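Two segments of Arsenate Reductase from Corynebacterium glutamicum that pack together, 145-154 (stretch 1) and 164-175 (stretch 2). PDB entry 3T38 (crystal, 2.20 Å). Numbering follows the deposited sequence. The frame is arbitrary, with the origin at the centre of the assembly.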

# COMPACT_ATOMS: atom_id res chain seq x y z
N PRO A 145 2.30 3.44 -5.07
CA PRO A 145 1.64 2.17 -5.39
C PRO A 145 0.23 2.31 -5.90
O PRO A 145 -0.53 3.22 -5.48
N LEU A 146 -0.16 1.35 -6.73
CA LEU A 146 -1.57 1.17 -7.08
C LEU A 146 -2.48 1.07 -5.86
O LEU A 146 -2.21 0.33 -4.94
N THR A 147 -3.58 1.78 -5.89
CA THR A 147 -4.55 1.70 -4.78
C THR A 147 -5.95 1.58 -5.43
O THR A 147 -6.13 1.88 -6.60
N ASP A 148 -6.89 1.08 -4.68
CA ASP A 148 -8.20 0.74 -5.22
C ASP A 148 -8.99 1.99 -5.52
O ASP A 148 -9.68 2.02 -6.51
N ASP A 149 -8.90 3.02 -4.67
CA ASP A 149 -9.73 4.21 -4.90
C ASP A 149 -9.53 4.75 -6.34
O ASP A 149 -10.49 5.09 -7.00
N VAL A 150 -8.28 4.79 -6.82
CA VAL A 150 -8.02 5.36 -8.15
C VAL A 150 -8.46 4.48 -9.31
O VAL A 150 -8.73 5.02 -10.39
N ILE A 151 -8.58 3.17 -9.08
CA ILE A 151 -9.13 2.31 -10.05
C ILE A 151 -10.61 2.58 -10.14
O ILE A 151 -11.14 2.77 -11.23
N ARG A 152 -11.28 2.66 -9.00
CA ARG A 152 -12.75 2.89 -8.97
C ARG A 152 -13.15 4.21 -9.63
O ARG A 152 -14.23 4.34 -10.26
N ALA A 153 -12.28 5.21 -9.47
CA ALA A 153 -12.62 6.52 -10.02
C ALA A 153 -12.45 6.47 -11.55
O ALA A 153 -13.02 7.27 -12.22
N SER A 154 -11.59 5.59 -12.09
CA SER A 154 -11.10 5.72 -13.44
C SER A 154 -12.18 5.30 -14.49
O SER A 154 -12.93 4.35 -14.26
N ASP A 164 -1.09 -9.19 -13.73
CA ASP A 164 -2.47 -9.23 -13.26
C ASP A 164 -2.55 -8.76 -11.80
O ASP A 164 -2.71 -9.58 -10.89
N VAL A 165 -2.44 -7.45 -11.57
CA VAL A 165 -2.50 -6.90 -10.21
C VAL A 165 -3.72 -6.00 -9.99
O VAL A 165 -3.88 -5.41 -8.90
N CYS A 166 -4.51 -5.82 -11.04
CA CYS A 166 -5.49 -4.77 -11.03
C CYS A 166 -6.88 -5.36 -11.06
O CYS A 166 -7.19 -6.09 -11.97
N PRO A 167 -7.72 -5.08 -10.04
CA PRO A 167 -9.07 -5.68 -10.12
C PRO A 167 -9.88 -5.14 -11.30
O PRO A 167 -9.74 -3.98 -11.70
N MSE A 168 -10.72 -6.00 -11.82
CA MSE A 168 -11.48 -5.75 -13.02
C MSE A 168 -12.91 -5.23 -12.77
O MSE A 168 -13.84 -6.00 -12.84
N TYR A 169 -13.09 -3.93 -12.51
CA TYR A 169 -14.44 -3.37 -12.26
C TYR A 169 -15.22 -3.12 -13.54
O TYR A 169 -14.66 -2.62 -14.52
N PRO A 170 -16.53 -3.43 -13.54
CA PRO A 170 -17.42 -3.02 -14.66
C PRO A 170 -17.59 -1.51 -14.74
O PRO A 170 -17.41 -0.82 -13.72
N GLY A 171 -17.96 -1.01 -15.92
CA GLY A 171 -18.26 0.41 -16.12
C GLY A 171 -17.05 1.16 -16.64
O GLY A 171 -17.01 2.39 -16.58
N LYS A 172 -16.04 0.42 -17.14
CA LYS A 172 -14.74 0.97 -17.43
C LYS A 172 -14.08 0.37 -18.68
O LYS A 172 -14.26 -0.81 -18.96
N HIS A 173 -13.24 1.17 -19.34
CA HIS A 173 -12.35 0.70 -20.44
C HIS A 173 -11.00 0.22 -19.95
O HIS A 173 -10.17 0.99 -19.56
N TYR A 174 -10.81 -1.08 -19.94
CA TYR A 174 -9.50 -1.67 -19.68
C TYR A 174 -8.74 -1.89 -21.00
O TYR A 174 -9.16 -2.63 -21.89
N LEU A 175 -7.61 -1.22 -21.09
CA LEU A 175 -6.72 -1.27 -22.23
C LEU A 175 -5.38 -1.87 -21.75
O LEU A 175 -4.94 -1.58 -20.62

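Stretch 1 carries a short helix, and the loop of stretch 2 runs past it, burying 465 Å² in all between the two. The apolar part of the contact centres on I151, which points toward stretch 2 with chi1 m and chi2 t. Its CD1 lies 3.5 Å from C166 SG and 3.8 Å from P167 CD, while its CG2 meets Y169 CD2 at 3.7 Å; a branched aliphatic chain suits this place because it fills the space between C166, P167 and Y169 without needing a polar partner. Nearby, L146 (chi1 t, chi2 p) also points toward the loop, and its CD2 packs 3.8 Å from CG2 of V165 (chi1 m), two buried hydrocarbon side chains that need no polar partner.

Y169 joins the apolar and polar parts. With chi1 m its ring lies against the helix, I151 CG2 at its edge and R152 CG over one face, 4.3 Å from the ring centroid in a CH-pi contact. At the far end of the ring, Y169 OH donates a hydrogen bond to D148 OD1 at 2.6 Å. D148 (chi1 t) starts out sideways, but its carboxylate comes nearer to the loop. Its other oxygen, OD2, forms a salt bridge with R152 NE at 2.7 Å, so the acid links tyrosine and arginine. The extended R152 chain (m, t, t) thus offers methylene to the aromatic face and charge to the aspartate.

K172 (m, t, t, m) reaches the end of the helix with a long, flexible chain. Its NZ donates to R152 O at 2.7 Å and S154 O at 2.8 Å, with a weak bond to I151 O at 3.3 Å; a charged amine with several hydrogens is well suited to this cluster of carbonyls.

Within stretch 2, Y174 OH accepts a hydrogen bond from Y169 N at 2.9 Å and lies 3.6 Å from I151 CG2.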

# COMPACT_ATOMS: atom_id res chain seq x y z
CB PRO A 145 1.57 1.45 -4.04
CG PRO A 145 1.39 2.60 -2.98
CD PRO A 145 2.14 3.84 -3.65
CB LEU A 146 -1.71 -0.10 -7.91
CG LEU A 146 -3.08 -0.30 -8.55
CD1 LEU A 146 -3.46 0.96 -9.48
CD2 LEU A 146 -2.92 -1.66 -9.30
CB THR A 147 -4.51 2.94 -3.89
OG1 THR A 147 -4.73 4.10 -4.69
CG2 THR A 147 -3.14 3.07 -3.08
CB ASP A 148 -8.98 -0.10 -4.17
CG ASP A 148 -10.25 -0.70 -4.73
OD1 ASP A 148 -10.13 -1.60 -5.60
OD2 ASP A 148 -11.34 -0.31 -4.28
CB ASP A 149 -9.45 5.32 -3.89
CG ASP A 149 -7.99 5.39 -3.51
OD1 ASP A 149 -7.05 5.15 -4.36
OD2 ASP A 149 -7.76 5.57 -2.31
CB VAL A 150 -6.57 5.89 -8.34
CG1 VAL A 150 -6.27 6.88 -7.16
CG2 VAL A 150 -5.55 4.76 -8.38
CB ILE A 151 -8.86 0.82 -9.75
CG1 ILE A 151 -7.33 0.50 -9.73
CG2 ILE A 151 -9.55 -0.06 -10.82
CD1 ILE A 151 -7.02 -0.89 -8.97
CB ARG A 152 -13.25 2.88 -7.55
CG ARG A 152 -13.25 1.50 -6.88
CD ARG A 152 -13.96 1.55 -5.53
NE ARG A 152 -13.97 0.27 -4.81
CZ ARG A 152 -15.07 -0.46 -4.65
NH1 ARG A 152 -16.24 -0.08 -5.17
NH2 ARG A 152 -14.99 -1.60 -3.99
CB ALA A 153 -11.70 7.59 -9.40
CB SER A 154 -9.81 4.90 -13.59
OG SER A 154 -8.76 5.50 -12.83
CB ASP A 164 -3.04 -10.67 -13.44
CG ASP A 164 -4.55 -10.78 -13.12
OD1 ASP A 164 -5.22 -9.74 -12.94
OD2 ASP A 164 -5.06 -11.93 -13.03
CB VAL A 165 -1.28 -6.03 -9.87
CG1 VAL A 165 0.05 -6.85 -9.92
CG2 VAL A 165 -1.27 -4.80 -10.78
CB CYS A 166 -5.27 -3.76 -12.18
SG CYS A 166 -6.48 -2.42 -12.02
CB PRO A 167 -9.73 -5.30 -8.77
CG PRO A 167 -8.84 -4.23 -8.15
CD PRO A 167 -7.43 -4.61 -8.68
CB MSE A 168 -11.57 -7.08 -13.76
CG MSE A 168 -11.29 -6.96 -15.22
SE MSE A 168 -9.49 -6.27 -15.62
CE MSE A 168 -8.70 -7.99 -16.22
CB TYR A 169 -14.38 -2.05 -11.44
CG TYR A 169 -13.86 -2.19 -10.03
CD1 TYR A 169 -14.65 -2.75 -9.03
CD2 TYR A 169 -12.57 -1.81 -9.70
CE1 TYR A 169 -14.17 -2.90 -7.74
CE2 TYR A 169 -12.08 -1.95 -8.40
CZ TYR A 169 -12.88 -2.49 -7.43
OH TYR A 169 -12.40 -2.65 -6.14
CB PRO A 170 -18.77 -3.68 -14.34
CG PRO A 170 -18.70 -4.01 -12.92
CD PRO A 170 -17.26 -4.24 -12.54
CB LYS A 172 -13.79 0.71 -16.25
CG LYS A 172 -14.22 1.26 -14.91
CD LYS A 172 -13.19 1.00 -13.79
CE LYS A 172 -13.88 1.29 -12.41
NZ LYS A 172 -14.25 2.71 -12.40
CB HIS A 173 -12.23 1.78 -21.56
CG HIS A 173 -13.56 2.29 -21.99
ND1 HIS A 173 -14.45 1.53 -22.71
CD2 HIS A 173 -14.21 3.45 -21.70
CE1 HIS A 173 -15.57 2.20 -22.88
NE2 HIS A 173 -15.45 3.37 -22.28
CB TYR A 174 -9.66 -2.98 -18.88
CG TYR A 174 -10.06 -2.76 -17.44
CD1 TYR A 174 -11.39 -2.57 -17.06
CD2 TYR A 174 -9.08 -2.72 -16.45
CE1 TYR A 174 -11.73 -2.37 -15.71
CE2 TYR A 174 -9.41 -2.53 -15.11
CZ TYR A 174 -10.73 -2.34 -14.75
OH TYR A 174 -11.01 -2.14 -13.42
CB LEU A 175 -6.51 0.17 -22.80
CG LEU A 175 -7.36 0.88 -23.89
CD1 LEU A 175 -8.83 0.45 -24.06
CD2 LEU A 175 -7.25 2.42 -23.84